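Long-range contact in flagellar protein FliL (Vibrio alginolyticus, PDB 6AHP), which probably assists the function of the bacterial flagellar motor through a periplasmic core that resembles stomatin-like proteins: residues 8-16 with 43-54. Residues are numbered along the deposited sequence; the frame is centred on the assembly and turned at random.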
loop_
_atom_site.group_PDB
_atom_site.type_symbol
_atom_site.label_atom_id
_atom_site.label_comp_id
_atom_site.label_asym_id
_atom_site.label_seq_id
_atom_site.Cartn_x
_atom_site.Cartn_y
_atom_site.Cartn_z
ATOM N N ALA A 8 -11.869 -16.688 -11.260
ATOM C CA ALA A 8 -11.406 -17.178 -9.972
ATOM C C ALA A 8 -11.315 -15.997 -9.020
ATOM O O ALA A 8 -11.301 -14.837 -9.441
ATOM C CB ALA A 8 -10.054 -17.909 -10.087
ATOM N N TYR A 9 -11.256 -16.294 -7.728
ATOM C CA TYR A 9 -11.244 -15.280 -6.681
ATOM C C TYR A 9 -9.995 -15.467 -5.839
ATOM O O TYR A 9 -9.686 -16.581 -5.404
ATOM C CB TYR A 9 -12.519 -15.358 -5.789
ATOM C CG TYR A 9 -13.754 -15.185 -6.626
ATOM C CD1 TYR A 9 -14.166 -13.929 -7.025
ATOM C CD2 TYR A 9 -14.455 -16.279 -7.080
ATOM C CE1 TYR A 9 -15.262 -13.773 -7.851
ATOM C CE2 TYR A 9 -15.560 -16.134 -7.889
ATOM C CZ TYR A 9 -15.946 -14.896 -8.286
ATOM O OH TYR A 9 -17.040 -14.767 -9.104
ATOM N N VAL A 10 -9.277 -14.379 -5.631
ATOM C CA VAL A 10 -8.068 -14.358 -4.835
ATOM C C VAL A 10 -8.431 -13.637 -3.556
ATOM O O VAL A 10 -8.724 -12.432 -3.572
ATOM C CB VAL A 10 -6.915 -13.646 -5.565
ATOM C CG1 VAL A 10 -5.769 -13.358 -4.588
ATOM C CG2 VAL A 10 -6.436 -14.463 -6.760
ATOM N N ASN A 11 -8.426 -14.374 -2.457
ATOM C CA ASN A 11 -8.804 -13.812 -1.171
ATOM C C ASN A 11 -7.686 -12.948 -0.623
ATOM O O ASN A 11 -6.526 -13.360 -0.604
ATOM C CB ASN A 11 -9.118 -14.914 -0.168
ATOM C CG ASN A 11 -9.590 -14.350 1.149
ATOM O OD1 ASN A 11 -10.479 -13.495 1.186
ATOM N ND2 ASN A 11 -8.972 -14.795 2.239
ATOM N N LEU A 12 -8.040 -11.757 -0.165
ATOM C CA LEU A 12 -7.115 -10.895 0.552
ATOM C C LEU A 12 -7.444 -11.046 2.030
ATOM O O LEU A 12 -8.370 -10.381 2.526
ATOM C CB LEU A 12 -7.262 -9.441 0.104
ATOM C CG LEU A 12 -6.735 -9.122 -1.291
ATOM C CD1 LEU A 12 -6.737 -7.648 -1.473
ATOM C CD2 LEU A 12 -5.311 -9.655 -1.484
ATOM N N PRO A 13 -6.740 -11.906 2.766
ATOM C CA PRO A 13 -7.258 -12.344 4.078
ATOM C C PRO A 13 -7.374 -11.238 5.117
ATOM O O PRO A 13 -8.318 -11.258 5.916
ATOM C CB PRO A 13 -6.248 -13.421 4.508
ATOM C CG PRO A 13 -5.513 -13.813 3.235
ATOM C CD PRO A 13 -5.485 -12.587 2.394
ATOM N N GLN A 14 -6.466 -10.266 5.127
ATOM C CA GLN A 14 -6.452 -9.243 6.168
ATOM C C GLN A 14 -7.352 -8.074 5.780
ATOM O O GLN A 14 -7.118 -7.411 4.759
ATOM C CB GLN A 14 -5.026 -8.757 6.419
ATOM C CG GLN A 14 -4.923 -7.628 7.441
ATOM C CD GLN A 14 -5.064 -8.114 8.877
ATOM O OE1 GLN A 14 -6.140 -8.559 9.300
ATOM N NE2 GLN A 14 -3.976 -8.039 9.631
ATOM N N ALA A 15 -8.357 -7.806 6.610
ATOM C CA ALA A 15 -9.245 -6.672 6.381
ATOM C C ALA A 15 -8.480 -5.355 6.432
ATOM O O ALA A 15 -7.505 -5.203 7.172
ATOM C CB ALA A 15 -10.365 -6.645 7.417
ATOM N N PHE A 16 -8.932 -4.392 5.631
ATOM C CA PHE A 16 -8.355 -3.054 5.647
ATOM C C PHE A 16 -9.020 -2.226 6.739
ATOM O O PHE A 16 -10.253 -2.075 6.756
ATOM C CB PHE A 16 -8.494 -2.389 4.278
ATOM C CG PHE A 16 -7.721 -3.097 3.226
ATOM C CD1 PHE A 16 -6.410 -2.750 2.968
ATOM C CD2 PHE A 16 -8.272 -4.185 2.571
ATOM C CE1 PHE A 16 -5.664 -3.449 2.012
ATOM C CE2 PHE A 16 -7.545 -4.896 1.624
ATOM C CZ PHE A 16 -6.234 -4.525 1.340
ATOM N N GLU A 43 -4.343 -15.180 -12.061
ATOM C CA GLU A 43 -4.456 -15.542 -10.654
ATOM C C GLU A 43 -3.078 -15.639 -10.010
ATOM O O GLU A 43 -2.844 -15.094 -8.923
ATOM C CB GLU A 43 -5.231 -16.858 -10.472
ATOM C CG GLU A 43 -5.381 -17.214 -8.983
ATOM C CD GLU A 43 -6.046 -18.580 -8.726
ATOM O OE1 GLU A 43 -6.708 -19.110 -9.650
ATOM O OE2 GLU A 43 -5.915 -19.116 -7.594
ATOM N N GLU A 44 -2.139 -16.302 -10.674
ATOM C CA GLU A 44 -0.810 -16.414 -10.087
ATOM C C GLU A 44 -0.138 -15.043 -9.989
ATOM O O GLU A 44 0.514 -14.737 -8.980
ATOM C CB GLU A 44 0.012 -17.427 -10.887
ATOM C CG GLU A 44 0.652 -16.921 -12.144
ATOM C CD GLU A 44 1.905 -17.735 -12.501
ATOM O OE1 GLU A 44 2.189 -18.712 -11.772
ATOM O OE2 GLU A 44 2.597 -17.397 -13.496
ATOM N N LEU A 45 -0.358 -14.171 -10.974
ATOM C CA LEU A 45 0.128 -12.793 -10.879
ATOM C C LEU A 45 -0.493 -12.041 -9.707
ATOM O O LEU A 45 0.204 -11.310 -8.995
ATOM C CB LEU A 45 -0.152 -12.041 -12.172
ATOM C CG LEU A 45 0.746 -12.471 -13.333
ATOM C CD1 LEU A 45 0.291 -11.817 -14.619
ATOM C CD2 LEU A 45 2.223 -12.113 -12.996
ATOM N N ALA A 46 -1.816 -12.158 -9.520
ATOM C CA ALA A 46 -2.469 -11.446 -8.420
ATOM C C ALA A 46 -1.919 -11.894 -7.074
ATOM O O ALA A 46 -1.764 -11.083 -6.148
ATOM C CB ALA A 46 -3.988 -11.674 -8.468
ATOM N N ARG A 47 -1.621 -13.189 -6.941
ATOM C CA ARG A 47 -1.053 -13.672 -5.685
ATOM C C ARG A 47 0.398 -13.206 -5.518
ATOM O O ARG A 47 0.793 -12.803 -4.426
ATOM C CB ARG A 47 -1.125 -15.199 -5.608
ATOM C CG ARG A 47 -2.513 -15.760 -5.787
ATOM C CD ARG A 47 -2.512 -17.264 -5.527
ATOM N NE ARG A 47 -3.841 -17.841 -5.639
ATOM C CZ ARG A 47 -4.749 -17.801 -4.670
ATOM N NH1 ARG A 47 -4.462 -17.208 -3.516
ATOM N NH2 ARG A 47 -5.942 -18.350 -4.856
ATOM N N TYR A 48 1.199 -13.240 -6.584
ATOM C CA TYR A 48 2.604 -12.864 -6.441
ATOM C C TYR A 48 2.756 -11.378 -6.097
ATOM O O TYR A 48 3.611 -11.002 -5.283
ATOM C CB TYR A 48 3.355 -13.215 -7.725
ATOM C CG TYR A 48 4.840 -12.848 -7.701
ATOM C CD1 TYR A 48 5.799 -13.725 -7.155
ATOM C CD2 TYR A 48 5.280 -11.656 -8.227
ATOM C CE1 TYR A 48 7.147 -13.384 -7.122
ATOM C CE2 TYR A 48 6.637 -11.309 -8.209
ATOM C CZ TYR A 48 7.558 -12.176 -7.656
ATOM O OH TYR A 48 8.886 -11.820 -7.642
ATOM N N HIS A 49 1.935 -10.520 -6.710
ATOM C CA HIS A 49 1.996 -9.077 -6.521
ATOM C C HIS A 49 1.096 -8.575 -5.405
ATOM O O HIS A 49 0.807 -7.372 -5.349
ATOM C CB HIS A 49 1.665 -8.385 -7.839
ATOM C CG HIS A 49 2.725 -8.590 -8.867
ATOM N ND1 HIS A 49 3.925 -7.911 -8.828
ATOM C CD2 HIS A 49 2.822 -9.463 -9.897
ATOM C CE1 HIS A 49 4.693 -8.317 -9.825
ATOM N NE2 HIS A 49 4.047 -9.255 -10.489
ATOM N N SER A 50 0.641 -9.469 -4.528
ATOM C CA SER A 50 -0.189 -9.077 -3.388
ATOM C C SER A 50 0.341 -7.909 -2.561
ATOM O O SER A 50 -0.482 -7.094 -2.109
ATOM C CB SER A 50 -0.400 -10.283 -2.463
ATOM O OG SER A 50 -1.556 -10.966 -2.871
ATOM N N PRO A 51 1.649 -7.778 -2.288
ATOM C CA PRO A 51 2.095 -6.588 -1.544
ATOM C C PRO A 51 1.771 -5.294 -2.260
ATOM O O PRO A 51 1.321 -4.323 -1.629
ATOM C CB PRO A 51 3.609 -6.804 -1.412
ATOM C CG PRO A 51 3.769 -8.316 -1.514
ATOM C CD PRO A 51 2.768 -8.704 -2.555
ATOM N N LEU A 52 1.959 -5.269 -3.582
ATOM C CA LEU A 52 1.644 -4.059 -4.336
ATOM C C LEU A 52 0.135 -3.801 -4.335
ATOM O O LEU A 52 -0.309 -2.666 -4.150
ATOM C CB LEU A 52 2.180 -4.208 -5.758
ATOM C CG LEU A 52 1.877 -3.085 -6.731
ATOM C CD1 LEU A 52 2.639 -1.853 -6.227
ATOM C CD2 LEU A 52 2.310 -3.423 -8.127
ATOM N N ILE A 53 -0.659 -4.868 -4.483
ATOM C CA ILE A 53 -2.108 -4.724 -4.520
ATOM C C ILE A 53 -2.624 -4.199 -3.179
ATOM O O ILE A 53 -3.423 -3.269 -3.130
ATOM C CB ILE A 53 -2.764 -6.063 -4.913
ATOM C CG1 ILE A 53 -2.476 -6.348 -6.399
ATOM C CG2 ILE A 53 -4.291 -6.027 -4.650
ATOM C CD1 ILE A 53 -2.759 -7.780 -6.871
ATOM N N GLU A 54 -2.158 -4.783 -2.075
ATOM C CA GLU A 54 -2.614 -4.336 -0.759
ATOM C C GLU A 54 -2.228 -2.898 -0.498
ATOM O O GLU A 54 -2.970 -2.156 0.156
ATOM C CB GLU A 54 -2.036 -5.226 0.338
ATOM C CG GLU A 54 -2.538 -6.640 0.335
ATOM C CD GLU A 54 -1.617 -7.529 1.157
ATOM O OE1 GLU A 54 -0.986 -7.010 2.105
ATOM O OE2 GLU A 54 -1.485 -8.727 0.842
HETATM O O HOH W 1 -8.088 -17.656 -2.541
HETATM O O HOH W 2 -8.500 -19.756 -5.587
HETATM O O HOH W 3 -3.281 -12.637 -1.633
#
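V10 packs against E43, A46 and R47 and carries much of the contact. Its CG2 touches E43 CG at 3.7 Å and A46 CB at 4.1 Å, while the guanidinium of R47 presents one flat face to the isopropyl group. CG1 of V10 stands anti to the backbone N (chi1 167°), which leaves CG2 beside that nitrogen and turned to the helix. At one end of this patch, A8 CB meets E43 OE1 at 3.6 Å. At the other, L12 reaches I53 through CD1 and the S50 hydroxyl through CD2. F16 brings its ring edge, CE1, to within 3.5 Å of E54 O, the oxygen lying near the ring plane.

No direct hydrogen bond links the two segments; across the interface the polar link runs through water. R47 approaches E43 side-on in a salt bridge, with NE and NH2 both directed at OE2; the NH2 bond is 2.8 Å long. OE2 sits close to the guanidinium plane, so this grip fixes the orientation of the face turned to V10. One water accepts from R47 NH2 and makes weak bonds to Y9 O and N11 N; another weakly joins Y9 O to E43 OE2. A third lies 2.7 Å from S50 OG and weakly reaches N11 O, while N11 OD1 bonds K32.

Strand 8-13 runs almost parallel to helix 43-48, at 8° with axes 9.1 Å apart, whereas helix 50-54 crosses strand 8-13 at -67°. The contact thus lays helices 40-48 and 50-62 against strand 7-21, an outer strand of the three-stranded antiparallel sheet in this stomatin-like (SPFH clan) core. H49 and L52 pack on helix 72-94, and H49 ND1 bonds Y9 OH of the second subunit.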